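Local coordinates for protein twin-arginine translocation pathway signal (Rhodoferax ferrireducens, PDB 5IM2) that probably captures benzoate or similar aromatic carboxylates outside the cytoplasm and hands them to a TRAP-type membrane transporter, at residues A[54-59]-A[212-217]; A[89-94]-A[101-106]; A[155-160]-A[262-267]; A[219-224]-A[239-244]. All coordinates share one frame; numbering follows the deposited sequence.

Interaction 1 (A[54-59]-A[212-217]). With BEZ (benzoic acid), chain B.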
loop_
_atom_site.group_PDB
_atom_site.type_symbol
_atom_site.label_atom_id
_atom_site.label_comp_id
_atom_site.label_asym_id
_atom_site.label_seq_id
_atom_site.Cartn_x
_atom_site.Cartn_y
_atom_site.Cartn_z
ATOM N N HIS A 54 -5.308 -15.012 4.297
ATOM C CA HIS A 54 -6.400 -14.409 3.537
ATOM C C HIS A 54 -6.003 -13.029 3.037
ATOM O O HIS A 54 -5.431 -12.240 3.792
ATOM C CB HIS A 54 -7.682 -14.269 4.418
ATOM C CG HIS A 54 -8.968 -14.123 3.666
ATOM N ND1 HIS A 54 -10.092 -13.594 4.260
ATOM C CD2 HIS A 54 -9.346 -14.495 2.418
ATOM C CE1 HIS A 54 -11.093 -13.594 3.398
ATOM N NE2 HIS A 54 -10.664 -14.131 2.269
ATOM N N THR A 55 -6.373 -12.710 1.795
ATOM C CA THR A 55 -6.161 -11.363 1.272
ATOM C C THR A 55 -7.118 -11.105 0.121
ATOM O O THR A 55 -7.899 -11.976 -0.281
ATOM C CB THR A 55 -4.694 -11.186 0.834
ATOM O OG1 THR A 55 -4.438 -9.830 0.449
ATOM C CG2 THR A 55 -4.347 -12.095 -0.334
ATOM N N PHE A 56 -7.040 -9.894 -0.426
ATOM C CA PHE A 56 -7.987 -9.416 -1.428
ATOM C C PHE A 56 -7.411 -9.442 -2.844
ATOM O O PHE A 56 -8.146 -9.191 -3.818
ATOM C CB PHE A 56 -8.450 -7.985 -1.053
ATOM C CG PHE A 56 -7.332 -6.964 -1.091
ATOM C CD1 PHE A 56 -7.042 -6.270 -2.253
ATOM C CD2 PHE A 56 -6.570 -6.689 0.031
ATOM C CE1 PHE A 56 -6.008 -5.355 -2.297
ATOM C CE2 PHE A 56 -5.527 -5.770 -0.018
ATOM C CZ PHE A 56 -5.264 -5.093 -1.182
ATOM N N MET A 57 -6.125 -9.797 -2.988
ATOM C CA MET A 57 -5.474 -9.831 -4.286
ATOM C C MET A 57 -5.998 -10.988 -5.121
ATOM O O MET A 57 -6.323 -12.060 -4.604
ATOM C CB MET A 57 -3.959 -9.981 -4.121
ATOM C CG MET A 57 -3.287 -8.832 -3.377
ATOM S SD MET A 57 -3.633 -7.199 -4.077
ATOM C CE MET A 57 -2.857 -7.330 -5.695
ATOM N N ALA A 58 -6.071 -10.754 -6.425
ATOM C CA ALA A 58 -6.340 -11.819 -7.372
ATOM C C ALA A 58 -5.152 -12.767 -7.434
ATOM O O ALA A 58 -4.005 -12.330 -7.331
ATOM C CB ALA A 58 -6.585 -11.244 -8.754
ATOM N N PRO A 59 -5.381 -14.064 -7.652
ATOM C CA PRO A 59 -4.228 -14.979 -7.738
ATOM C C PRO A 59 -3.271 -14.680 -8.890
ATOM O O PRO A 59 -2.071 -14.953 -8.768
ATOM C CB PRO A 59 -4.877 -16.363 -7.886
ATOM C CG PRO A 59 -6.240 -16.115 -8.352
ATOM C CD PRO A 59 -6.657 -14.771 -7.793
ATOM N N MET A 212 -12.358 3.531 -2.279
ATOM C CA MET A 212 -12.827 2.150 -2.406
ATOM C C MET A 212 -11.621 1.231 -2.493
ATOM O O MET A 212 -10.556 1.663 -2.939
ATOM C CB MET A 212 -13.714 1.961 -3.638
ATOM C CG MET A 212 -12.939 1.988 -4.949
ATOM S SD MET A 212 -13.980 1.841 -6.400
ATOM C CE MET A 212 -14.756 3.471 -6.340
ATOM N N PRO A 213 -11.744 -0.029 -2.083
ATOM C CA PRO A 213 -10.618 -0.953 -2.207
ATOM C C PRO A 213 -10.418 -1.455 -3.629
ATOM O O PRO A 213 -11.285 -1.360 -4.499
ATOM C CB PRO A 213 -11.005 -2.098 -1.272
ATOM C CG PRO A 213 -12.453 -2.113 -1.332
ATOM C CD PRO A 213 -12.885 -0.675 -1.404
ATOM N N LEU A 214 -9.238 -2.042 -3.836
ATOM C CA LEU A 214 -8.807 -2.425 -5.177
ATOM C C LEU A 214 -9.849 -3.230 -5.941
ATOM O O LEU A 214 -10.125 -2.871 -7.092
ATOM C CB LEU A 214 -7.498 -3.222 -5.089
ATOM C CG LEU A 214 -6.896 -3.715 -6.423
ATOM C CD1 LEU A 214 -6.262 -2.573 -7.227
ATOM C CD2 LEU A 214 -5.868 -4.836 -6.192
ATOM N N PRO A 215 -10.449 -4.304 -5.393
ATOM C CA PRO A 215 -11.302 -5.171 -6.234
ATOM C C PRO A 215 -12.552 -4.485 -6.757
ATOM O O PRO A 215 -13.133 -4.982 -7.731
ATOM C CB PRO A 215 -11.666 -6.336 -5.302
ATOM C CG PRO A 215 -10.690 -6.254 -4.184
ATOM C CD PRO A 215 -10.396 -4.800 -4.018
ATOM N N ALA A 216 -12.970 -3.370 -6.134
ATOM C CA ALA A 216 -14.157 -2.625 -6.523
ATOM C C ALA A 216 -13.924 -1.752 -7.754
ATOM O O ALA A 216 -14.882 -1.194 -8.292
ATOM C CB ALA A 216 -14.619 -1.758 -5.340
ATOM N N ILE A 217 -12.681 -1.604 -8.209
ATOM C CA ILE A 217 -12.366 -0.565 -9.188
ATOM C C ILE A 217 -12.959 -0.911 -10.548
ATOM O O ILE A 217 -13.556 -0.030 -11.183
ATOM C CB ILE A 217 -10.853 -0.311 -9.265
ATOM C CG1 ILE A 217 -10.411 0.446 -8.007
ATOM C CG2 ILE A 217 -10.489 0.534 -10.478
ATOM C CD1 ILE A 217 -8.922 0.528 -7.839
HETATM C C BEZ B . -4.714 -0.102 -3.882
HETATM O O1 BEZ B . -4.511 1.045 -4.375
HETATM O O2 BEZ B . -5.778 -0.323 -3.257
HETATM C C1 BEZ B . -3.703 -1.192 -4.077
HETATM C C2 BEZ B . -3.924 -2.448 -3.519
HETATM C C3 BEZ B . -2.985 -3.456 -3.741
HETATM C C4 BEZ B . -1.847 -3.189 -4.483
HETATM C C5 BEZ B . -1.620 -1.934 -5.014
HETATM C C6 BEZ B . -2.563 -0.921 -4.808
#
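F56 and L214 meet through carbon alone. CE1 of the F56 ring lies 3.8 Å from CB of L214, and the side chains cross at about a right angle. P215 adds to this apolar patch, its CD standing 4.1 Å from F56 CD1. The F56 ring is brought there because CG sits between the backbone N and the carbonyl carbon (chi1 65°). M57 arrives differently: its CB points away, but bends at chi2 (-54°) and chi3 (-65°) fold the thioether back until SD is 3.9 Å from L214 CD2.

F56, M57 and L214 also touch the benzoate. C2 of the ligand lies at the edge of the F56 ring, in its plane and 3.8 Å from CZ, while M57 SD is 3.8 Å from ligand C3. L214 CB comes within 3.8 Å of ligand O2.

R192 and Y118 supply the ligand's hydrogen bonds, and Y118 OH is also bonded to the backbone N of L214. No hydrogen bond joins 54-59 to 212-217; strand 49-55, which runs into the first, and strand 208-211, before the second, belong to different sheets. The chemistry implies a nonpolar wall built from both lobes, suited to an aromatic ring and consistent with a closed, ligand-bound state.

Interaction 2 (A[89-94]-A[101-106])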
loop_
_atom_site.group_PDB
_atom_site.type_symbol
_atom_site.label_atom_id
_atom_site.label_comp_id
_atom_site.label_asym_id
_atom_site.label_seq_id
_atom_site.Cartn_x
_atom_site.Cartn_y
_atom_site.Cartn_z
ATOM N N PRO A 89 -6.805 -16.254 -1.713
ATOM C CA PRO A 89 -6.794 -14.940 -2.354
ATOM C C PRO A 89 -8.222 -14.441 -2.603
ATOM O O PRO A 89 -9.189 -15.122 -2.311
ATOM C CB PRO A 89 -6.064 -15.209 -3.659
ATOM C CG PRO A 89 -6.506 -16.626 -4.016
ATOM C CD PRO A 89 -6.711 -17.352 -2.703
ATOM N N ALA A 90 -8.324 -13.223 -3.161
ATOM C CA ALA A 90 -9.564 -12.748 -3.795
ATOM C C ALA A 90 -10.754 -12.777 -2.828
ATOM O O ALA A 90 -11.906 -13.080 -3.203
ATOM C CB ALA A 90 -9.843 -13.567 -5.045
ATOM N N MET A 91 -10.468 -12.487 -1.561
ATOM C CA MET A 91 -11.456 -12.537 -0.472
ATOM C C MET A 91 -12.303 -13.808 -0.501
ATOM O O MET A 91 -13.488 -13.788 -0.182
ATOM C CB MET A 91 -12.362 -11.303 -0.508
ATOM C CG MET A 91 -11.630 -9.996 -0.279
ATOM S SD MET A 91 -10.686 -9.908 1.259
ATOM C CE MET A 91 -11.891 -10.237 2.505
ATOM N N GLN A 92 -11.684 -14.954 -0.814
ATOM C CA GLN A 92 -12.470 -16.169 -1.031
ATOM C C GLN A 92 -13.154 -16.671 0.224
ATOM O O GLN A 92 -14.106 -17.451 0.122
ATOM C CB GLN A 92 -11.586 -17.292 -1.561
ATOM C CG GLN A 92 -11.362 -17.179 -3.029
ATOM C CD GLN A 92 -10.278 -18.072 -3.488
ATOM O OE1 GLN A 92 -9.691 -18.840 -2.700
ATOM N NE2 GLN A 92 -9.985 -18.000 -4.764
ATOM N N LEU A 93 -12.684 -16.281 1.401
ATOM C CA LEU A 93 -13.321 -16.682 2.645
ATOM C C LEU A 93 -14.393 -15.709 3.107
ATOM O O LEU A 93 -14.880 -15.837 4.234
ATOM C CB LEU A 93 -12.283 -16.842 3.738
ATOM C CG LEU A 93 -11.219 -17.902 3.527
ATOM C CD1 LEU A 93 -10.392 -17.994 4.794
ATOM C CD2 LEU A 93 -11.855 -19.250 3.173
ATOM N N GLY A 94 -14.751 -14.735 2.288
ATOM C CA GLY A 94 -15.856 -13.861 2.610
ATOM C C GLY A 94 -15.401 -12.546 3.221
ATOM O O GLY A 94 -14.333 -12.431 3.825
ATOM N N TYR A 101 -8.202 -7.140 8.529
ATOM C CA TYR A 101 -7.455 -6.986 9.777
ATOM C C TYR A 101 -8.198 -7.632 10.947
ATOM O O TYR A 101 -7.622 -8.429 11.689
ATOM C CB TYR A 101 -7.158 -5.507 10.041
ATOM C CG TYR A 101 -6.225 -5.297 11.196
ATOM C CD1 TYR A 101 -4.844 -5.330 11.014
ATOM C CD2 TYR A 101 -6.722 -5.117 12.485
ATOM C CE1 TYR A 101 -3.993 -5.168 12.083
ATOM C CE2 TYR A 101 -5.879 -4.948 13.559
ATOM C CZ TYR A 101 -4.511 -4.975 13.347
ATOM O OH TYR A 101 -3.679 -4.812 14.443
ATOM N N ASP A 102 -9.497 -7.348 11.089
ATOM C CA ASP A 102 -10.283 -7.921 12.178
ATOM C C ASP A 102 -10.434 -9.432 12.062
ATOM O O ASP A 102 -10.608 -10.107 13.087
ATOM C CB ASP A 102 -11.649 -7.240 12.247
ATOM C CG ASP A 102 -11.560 -5.876 12.886
ATOM O OD1 ASP A 102 -10.773 -5.757 13.850
ATOM O OD2 ASP A 102 -12.214 -4.927 12.399
ATOM N N GLN A 103 -10.387 -9.987 10.846
ATOM C CA GLN A 103 -10.436 -11.441 10.720
ATOM C C GLN A 103 -9.205 -12.091 11.338
ATOM O O GLN A 103 -9.308 -13.161 11.958
ATOM C CB GLN A 103 -10.558 -11.868 9.262
ATOM C CG GLN A 103 -11.911 -11.601 8.633
ATOM C CD GLN A 103 -11.937 -11.855 7.133
ATOM O OE1 GLN A 103 -10.916 -12.197 6.514
ATOM N NE2 GLN A 103 -13.111 -11.654 6.528
ATOM N N ALA A 104 -8.029 -11.485 11.156
ATOM C CA ALA A 104 -6.828 -12.000 11.809
ATOM C C ALA A 104 -6.913 -11.770 13.303
ATOM O O ALA A 104 -6.695 -12.686 14.100
ATOM C CB ALA A 104 -5.555 -11.346 11.249
ATOM N N LYS A 105 -7.254 -10.544 13.697
ATOM C CA LYS A 105 -7.395 -10.244 15.108
ATOM C C LYS A 105 -8.337 -11.231 15.786
ATOM O O LYS A 105 -8.056 -11.704 16.895
ATOM C CB LYS A 105 -7.892 -8.800 15.277
ATOM C CG LYS A 105 -8.159 -8.429 16.703
ATOM C CD LYS A 105 -8.899 -7.116 16.804
ATOM C CE LYS A 105 -9.240 -6.836 18.248
ATOM N NZ LYS A 105 -10.688 -7.021 18.497
ATOM N N ASP A 106 -9.471 -11.555 15.138
ATOM C CA ASP A 106 -10.491 -12.399 15.746
ATOM C C ASP A 106 -10.214 -13.892 15.598
ATOM O O ASP A 106 -10.941 -14.709 16.181
ATOM C CB ASP A 106 -11.867 -12.101 15.139
ATOM C CG ASP A 106 -12.391 -10.707 15.486
ATOM O OD1 ASP A 106 -11.777 -9.964 16.280
ATOM O OD2 ASP A 106 -13.447 -10.361 14.938
#
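Q103 grips the backbone of G94: NE2 donates to G94 O over 3.1 Å, with an N-H...O angle of 150°. The acceptor lies close to the amide plane of Q103, whereas the donor is tilted 31° from the plane of the G94 carbonyl. Methyl CE of M91 adds a loose contact 4.4 Å from Q103 NE2.

One shell out, the other end of the amide is engaged as well, since Q103 OE1 is hydrogen-bonded to ND1 of H54. With a partner at each end, the amide is fixed against a flip. M91 and L93 also pack on H54, so the loop lies against strand 49-55. An alanine in place of Q103 would probably leave both G94 O and H54 ND1 without their mate and remove this tie between loop and helix.

The loop has its own order, a type I beta turn from M91 to G94 closed by G94 N to M91 O at 2.9 Å. At G94 (phi 98°) a CB would jam against the carbonyl oxygen of L93. This turn belongs to the beta-alpha-beta crossover in which strand 83-88, helix 100-106 and the parallel strand 111-114 follow one another in the first lobe.

Interaction 3 (A[155-160]-A[262-267]). With BEZ (benzoic acid), chain B.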
loop_
_atom_site.group_PDB
_atom_site.type_symbol
_atom_site.label_atom_id
_atom_site.label_comp_id
_atom_site.label_asym_id
_atom_site.label_seq_id
_atom_site.Cartn_x
_atom_site.Cartn_y
_atom_site.Cartn_z
ATOM N N ASP A 155 1.674 0.760 19.878
ATOM C CA ASP A 155 0.331 0.402 20.326
ATOM C C ASP A 155 -0.702 0.430 19.205
ATOM O O ASP A 155 -1.815 -0.052 19.411
ATOM C CB ASP A 155 -0.123 1.345 21.426
ATOM C CG ASP A 155 -0.118 2.771 20.972
ATOM O OD1 ASP A 155 0.986 3.361 20.905
ATOM O OD2 ASP A 155 -1.206 3.290 20.655
ATOM N N GLU A 156 -0.369 0.967 18.025
ATOM C CA GLU A 156 -1.365 1.115 16.963
ATOM C C GLU A 156 -1.842 -0.227 16.435
ATOM O O GLU A 156 -3.007 -0.348 16.021
ATOM C CB GLU A 156 -0.802 1.963 15.804
ATOM C CG GLU A 156 -1.709 2.114 14.575
ATOM C CD GLU A 156 -1.601 3.498 13.929
ATOM O OE1 GLU A 156 -1.121 3.600 12.757
ATOM O OE2 GLU A 156 -1.976 4.486 14.604
ATOM N N PHE A 157 -0.968 -1.229 16.428
ATOM C CA PHE A 157 -1.310 -2.560 15.954
ATOM C C PHE A 157 -1.181 -3.598 17.064
ATOM O O PHE A 157 -0.931 -4.772 16.783
ATOM C CB PHE A 157 -0.418 -2.970 14.788
ATOM C CG PHE A 157 -0.641 -2.188 13.496
ATOM C CD1 PHE A 157 -1.783 -2.385 12.721
ATOM C CD2 PHE A 157 0.324 -1.305 13.032
ATOM C CE1 PHE A 157 -1.959 -1.702 11.537
ATOM C CE2 PHE A 157 0.133 -0.606 11.834
ATOM C CZ PHE A 157 -1.001 -0.815 11.093
ATOM N N LYS A 158 -1.323 -3.186 18.319
ATOM C CA LYS A 158 -0.982 -4.075 19.429
ATOM C C LYS A 158 -1.951 -5.235 19.571
ATOM O O LYS A 158 -1.664 -6.169 20.338
ATOM C CB LYS A 158 -0.924 -3.298 20.745
ATOM C CG LYS A 158 -2.250 -2.691 21.178
ATOM C CD LYS A 158 -2.110 -1.996 22.528
ATOM C CE LYS A 158 -3.462 -1.630 23.104
ATOM N NZ LYS A 158 -3.630 -0.159 23.249
ATOM N N ASP A 159 -3.059 -5.225 18.826
ATOM C CA ASP A 159 -4.022 -6.306 18.910
ATOM C C ASP A 159 -3.712 -7.432 17.930
ATOM O O ASP A 159 -4.430 -8.442 17.926
ATOM C CB ASP A 159 -5.459 -5.778 18.728
ATOM C CG ASP A 159 -5.624 -4.851 17.537
ATOM O OD1 ASP A 159 -4.616 -4.467 16.920
ATOM O OD2 ASP A 159 -6.791 -4.487 17.240
ATOM N N THR A 160 -2.616 -7.323 17.167
ATOM C CA THR A 160 -2.122 -8.420 16.351
ATOM C C THR A 160 -0.619 -8.536 16.536
ATOM O O THR A 160 0.025 -7.700 17.180
ATOM C CB THR A 160 -2.460 -8.238 14.852
ATOM O OG1 THR A 160 -1.835 -7.055 14.312
ATOM C CG2 THR A 160 -3.989 -8.214 14.658
ATOM N N THR A 262 0.252 2.232 2.431
ATOM C CA THR A 262 0.868 1.307 3.358
ATOM C C THR A 262 0.097 0.007 3.423
ATOM O O THR A 262 -1.119 -0.036 3.247
ATOM C CB THR A 262 0.969 1.892 4.765
ATOM O OG1 THR A 262 -0.327 2.215 5.264
ATOM C CG2 THR A 262 1.814 3.110 4.742
ATOM N N PHE A 263 0.837 -1.055 3.699
ATOM C CA PHE A 263 0.302 -2.393 3.838
ATOM C C PHE A 263 0.840 -3.000 5.118
ATOM O O PHE A 263 1.980 -2.722 5.510
ATOM C CB PHE A 263 0.723 -3.306 2.657
ATOM C CG PHE A 263 0.285 -2.804 1.323
ATOM C CD1 PHE A 263 0.977 -1.799 0.693
ATOM C CD2 PHE A 263 -0.862 -3.331 0.709
ATOM C CE1 PHE A 263 0.551 -1.326 -0.528
ATOM C CE2 PHE A 263 -1.279 -2.865 -0.506
ATOM C CZ PHE A 263 -0.553 -1.856 -1.130
ATOM N N VAL A 264 0.026 -3.849 5.731
ATOM C CA VAL A 264 0.421 -4.610 6.909
ATOM C C VAL A 264 0.214 -6.098 6.650
ATOM O O VAL A 264 -0.811 -6.516 6.092
ATOM C CB VAL A 264 -0.344 -4.153 8.166
ATOM C CG1 VAL A 264 -1.814 -4.415 8.018
ATOM C CG2 VAL A 264 0.236 -4.844 9.394
ATOM N N LEU A 265 1.217 -6.903 7.061
ATOM C CA LEU A 265 1.133 -8.351 7.099
ATOM C C LEU A 265 0.992 -8.671 8.576
ATOM O O LEU A 265 1.955 -8.503 9.339
ATOM C CB LEU A 265 2.375 -9.014 6.498
ATOM C CG LEU A 265 2.439 -10.533 6.466
ATOM C CD1 LEU A 265 1.380 -11.070 5.507
ATOM C CD2 LEU A 265 3.841 -10.946 6.052
ATOM N N ALA A 266 -0.206 -9.060 8.984
ATOM C CA ALA A 266 -0.546 -9.225 10.388
ATOM C C ALA A 266 -1.001 -10.650 10.718
ATOM O O ALA A 266 -1.752 -11.273 9.952
ATOM C CB ALA A 266 -1.655 -8.220 10.765
ATOM N N MET A 267 -0.603 -11.135 11.901
ATOM C CA MET A 267 -0.926 -12.477 12.379
ATOM C C MET A 267 -1.745 -12.418 13.659
ATOM O O MET A 267 -1.539 -11.542 14.504
ATOM C CB MET A 267 0.374 -13.286 12.616
ATOM C CG MET A 267 0.125 -14.735 12.863
ATOM S SD MET A 267 1.652 -15.694 12.904
ATOM C CE MET A 267 0.930 -17.296 13.220
HETATM C C BEZ B . -4.714 -0.102 -3.882
HETATM O O1 BEZ B . -4.511 1.045 -4.375
HETATM O O2 BEZ B . -5.778 -0.323 -3.257
HETATM C C1 BEZ B . -3.703 -1.192 -4.077
HETATM C C2 BEZ B . -3.924 -2.448 -3.519
HETATM C C3 BEZ B . -2.985 -3.456 -3.741
HETATM C C4 BEZ B . -1.847 -3.189 -4.483
HETATM C C5 BEZ B . -1.620 -1.934 -5.014
HETATM C C6 BEZ B . -2.563 -0.921 -4.808
#
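T160 turns OG1 between its backbone N and carbonyl carbon (chi1 62°), which lays the hydroxyl oxygen 3.7 Å from CB of A266. The F157 ring is carried toward the same strand, where CG2 of V264 lies over one face, 4.4 Å from F157 CE1. These contacts join the end of a loop to a mixed five-stranded sheet of the solute-binding fold: segment 155-160 runs directly into edge strand 161-167, the antiparallel neighbour of strand 262-267.

A type I beta turn from F157 to T160 brings the loop to the sheet, with T160 N bonded to F157 O at 3.1 Å. The nearest approach to the strand is that of T160 CB to M267 O, 3.4 Å. T160 OG1 is hydrogen-bonded to Y101 OH, which also binds D159 OD1, so helix 100-106 pins the turn. F123 stacks on F157.

V264 and A266 point toward the loop, while F263, next to V264 in the strand, reaches the ligand pocket and stacks with W113. A serine in place of F263 would probably leave W113 without its stacking partner and open a gap beside the benzoate ring. Setting CG of F263 anti to its carbonyl carbon (chi1 -59°) directs the ring to the ligand: benzoate C3 lies near the plane of that ring, at its edge, 3.7 Å from F263 CE2.

Interaction 4 (A[219-224]-A[239-244])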
loop_
_atom_site.group_PDB
_atom_site.type_symbol
_atom_site.label_atom_id
_atom_site.label_comp_id
_atom_site.label_asym_id
_atom_site.label_seq_id
_atom_site.Cartn_x
_atom_site.Cartn_y
_atom_site.Cartn_z
ATOM N N ASP A 219 -15.736 -2.642 -11.477
ATOM C CA ASP A 219 -17.176 -2.406 -11.537
ATOM C C ASP A 219 -17.482 -0.918 -11.470
ATOM O O ASP A 219 -18.452 -0.456 -12.074
ATOM C CB ASP A 219 -17.891 -3.149 -10.400
ATOM C CG ASP A 219 -19.350 -2.686 -10.200
ATOM O OD1 ASP A 219 -20.255 -3.249 -10.852
ATOM O OD2 ASP A 219 -19.595 -1.773 -9.375
ATOM N N ALA A 220 -16.644 -0.146 -10.775
ATOM C CA ALA A 220 -16.863 1.295 -10.718
ATOM C C ALA A 220 -16.458 1.976 -12.021
ATOM O O ALA A 220 -17.165 2.872 -12.506
ATOM C CB ALA A 220 -16.107 1.889 -9.538
ATOM N N LEU A 221 -15.339 1.566 -12.611
ATOM C CA LEU A 221 -14.977 2.098 -13.918
ATOM C C LEU A 221 -16.061 1.782 -14.942
ATOM O O LEU A 221 -16.435 2.640 -15.750
ATOM C CB LEU A 221 -13.617 1.551 -14.366
ATOM C CG LEU A 221 -12.358 2.253 -13.810
ATOM C CD1 LEU A 221 -11.113 1.515 -14.255
ATOM C CD2 LEU A 221 -12.235 3.708 -14.207
ATOM N N SER A 222 -16.614 0.571 -14.896
ATOM C CA SER A 222 -17.535 0.161 -15.950
ATOM C C SER A 222 -18.904 0.799 -15.794
ATOM O O SER A 222 -19.532 1.173 -16.792
ATOM C CB SER A 222 -17.659 -1.361 -15.957
ATOM O OG SER A 222 -16.441 -1.943 -16.368
ATOM N N LYS A 223 -19.412 0.891 -14.569
ATOM C CA LYS A 223 -20.691 1.564 -14.400
ATOM C C LYS A 223 -20.545 3.078 -14.417
ATOM O O LYS A 223 -21.562 3.771 -14.483
ATOM C CB LYS A 223 -21.396 1.081 -13.116
ATOM C CG LYS A 223 -20.792 1.518 -11.771
ATOM C CD LYS A 223 -21.498 0.774 -10.626
ATOM C CE LYS A 223 -20.910 1.069 -9.247
ATOM N NZ LYS A 223 -21.632 0.240 -8.228
ATOM N N GLY A 224 -19.317 3.598 -14.401
ATOM C CA GLY A 224 -19.069 5.023 -14.523
ATOM C C GLY A 224 -19.162 5.834 -13.249
ATOM O O GLY A 224 -19.309 7.055 -13.328
ATOM N N VAL A 239 -6.218 -6.135 -12.258
ATOM C CA VAL A 239 -7.601 -5.670 -12.326
ATOM C C VAL A 239 -7.958 -5.182 -13.721
ATOM O O VAL A 239 -8.985 -4.520 -13.903
ATOM C CB VAL A 239 -7.885 -4.581 -11.275
ATOM C CG1 VAL A 239 -8.055 -5.223 -9.916
ATOM C CG2 VAL A 239 -6.786 -3.487 -11.241
ATOM N N LYS A 240 -7.126 -5.498 -14.710
ATOM C CA LYS A 240 -7.382 -5.191 -16.112
ATOM C C LYS A 240 -7.697 -3.709 -16.282
ATOM O O LYS A 240 -8.541 -3.311 -17.082
ATOM C CB LYS A 240 -8.495 -6.096 -16.671
ATOM C CG LYS A 240 -8.135 -7.590 -16.713
ATOM C CD LYS A 240 -8.416 -8.297 -15.383
ATOM C CE LYS A 240 -9.910 -8.556 -15.163
ATOM N NZ LYS A 240 -10.266 -8.724 -13.715
ATOM N N VAL A 241 -6.996 -2.870 -15.512
ATOM C CA VAL A 241 -7.247 -1.429 -15.598
ATOM C C VAL A 241 -6.660 -0.837 -16.874
ATOM O O VAL A 241 -7.165 0.182 -17.371
ATOM C CB VAL A 241 -6.730 -0.729 -14.324
ATOM C CG1 VAL A 241 -6.348 0.736 -14.593
ATOM C CG2 VAL A 241 -7.815 -0.791 -13.258
ATOM N N HIS A 242 -5.641 -1.468 -17.457
ATOM C CA HIS A 242 -5.155 -1.010 -18.751
ATOM C C HIS A 242 -6.171 -1.260 -19.859
ATOM O O HIS A 242 -6.062 -0.654 -20.929
ATOM C CB HIS A 242 -3.833 -1.694 -19.096
ATOM C CG HIS A 242 -3.942 -3.177 -19.251
ATOM N ND1 HIS A 242 -4.307 -4.009 -18.216
ATOM C CD2 HIS A 242 -3.722 -3.978 -20.318
ATOM C CE1 HIS A 242 -4.310 -5.258 -18.640
ATOM N NE2 HIS A 242 -3.959 -5.268 -19.914
ATOM N N GLU A 243 -7.142 -2.146 -19.635
ATOM C CA GLU A 243 -8.202 -2.346 -20.615
ATOM C C GLU A 243 -9.376 -1.406 -20.393
ATOM O O GLU A 243 -10.141 -1.159 -21.335
ATOM C CB GLU A 243 -8.684 -3.798 -20.571
ATOM C CG GLU A 243 -7.632 -4.785 -21.056
ATOM C CD GLU A 243 -8.011 -6.238 -20.803
ATOM O OE1 GLU A 243 -9.174 -6.496 -20.442
ATOM O OE2 GLU A 243 -7.144 -7.123 -20.961
ATOM N N LEU A 244 -9.511 -0.863 -19.180
ATOM C CA LEU A 244 -10.637 -0.012 -18.806
ATOM C C LEU A 244 -10.299 1.476 -18.809
ATOM O O LEU A 244 -11.202 2.297 -18.600
ATOM C CB LEU A 244 -11.149 -0.422 -17.411
ATOM C CG LEU A 244 -11.571 -1.897 -17.286
ATOM C CD1 LEU A 244 -11.684 -2.358 -15.846
ATOM C CD2 LEU A 244 -12.899 -2.101 -17.995
#
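This is an apolar contact between two helical segments on the outer part of the second lobe, its centre about 20 Å from the centre of the chain. L221 carries it: methyl CD1 comes 3.7 Å from CB of L244 and 4.1 Å from CG2 of V241. The L221 side chain crosses that of V241 at about a right angle and meets L244 at a slant. Its CG stands anti to the carbonyl carbon (chi1 -82°) and chi2 is extended (175°), which carries CD1 forward to both partners. L221 and L244 are also the pair whose CA atoms come nearest, at 6.9 Å.

Helix 217-223 is the connecting helix of a beta-alpha-beta crossover, linking strand 208-211 to strand 228-232, both parallel to strand 190-193 between them. The short, weakly bonded helix 241-244 leads from there to strand 247-251. V241 packs further on I217, and L244 on P218, so the earlier turn of the longer helix takes part as well.

Toward solvent, S222 OG lies 3.9 Å from CD2 of L244; its hydrogen bond goes to P218 O, one turn back. At the helix end G224 adopts positive phi (84°). Two lysines meet carbonyl oxygens there, K176 NZ bonding L221 O and K190 NZ bonding G224 O.

In the fold
Interactions 1 and 3 both touch the benzoate, although their centres are 19 Å apart: F56, M57 and F263 come to it from the lobe of the five-stranded sheet, L214 from the other. Interaction 2 adjoins interaction 1, with centres 12 Å apart and M57 O probably hydrogen-bonded to A90 N at 2.7 Å. Its helix also reaches interaction 3 through Y101, so interactions 1, 2 and 3 are tied together in one lobe, apart from 212-217. That segment belongs with interaction 4 in the other lobe, where L214 CG packs 4.0 Å from V239 CG1. Interactions 3 and 4, centres 31 Å apart, lie on opposite sides of the chain's centre.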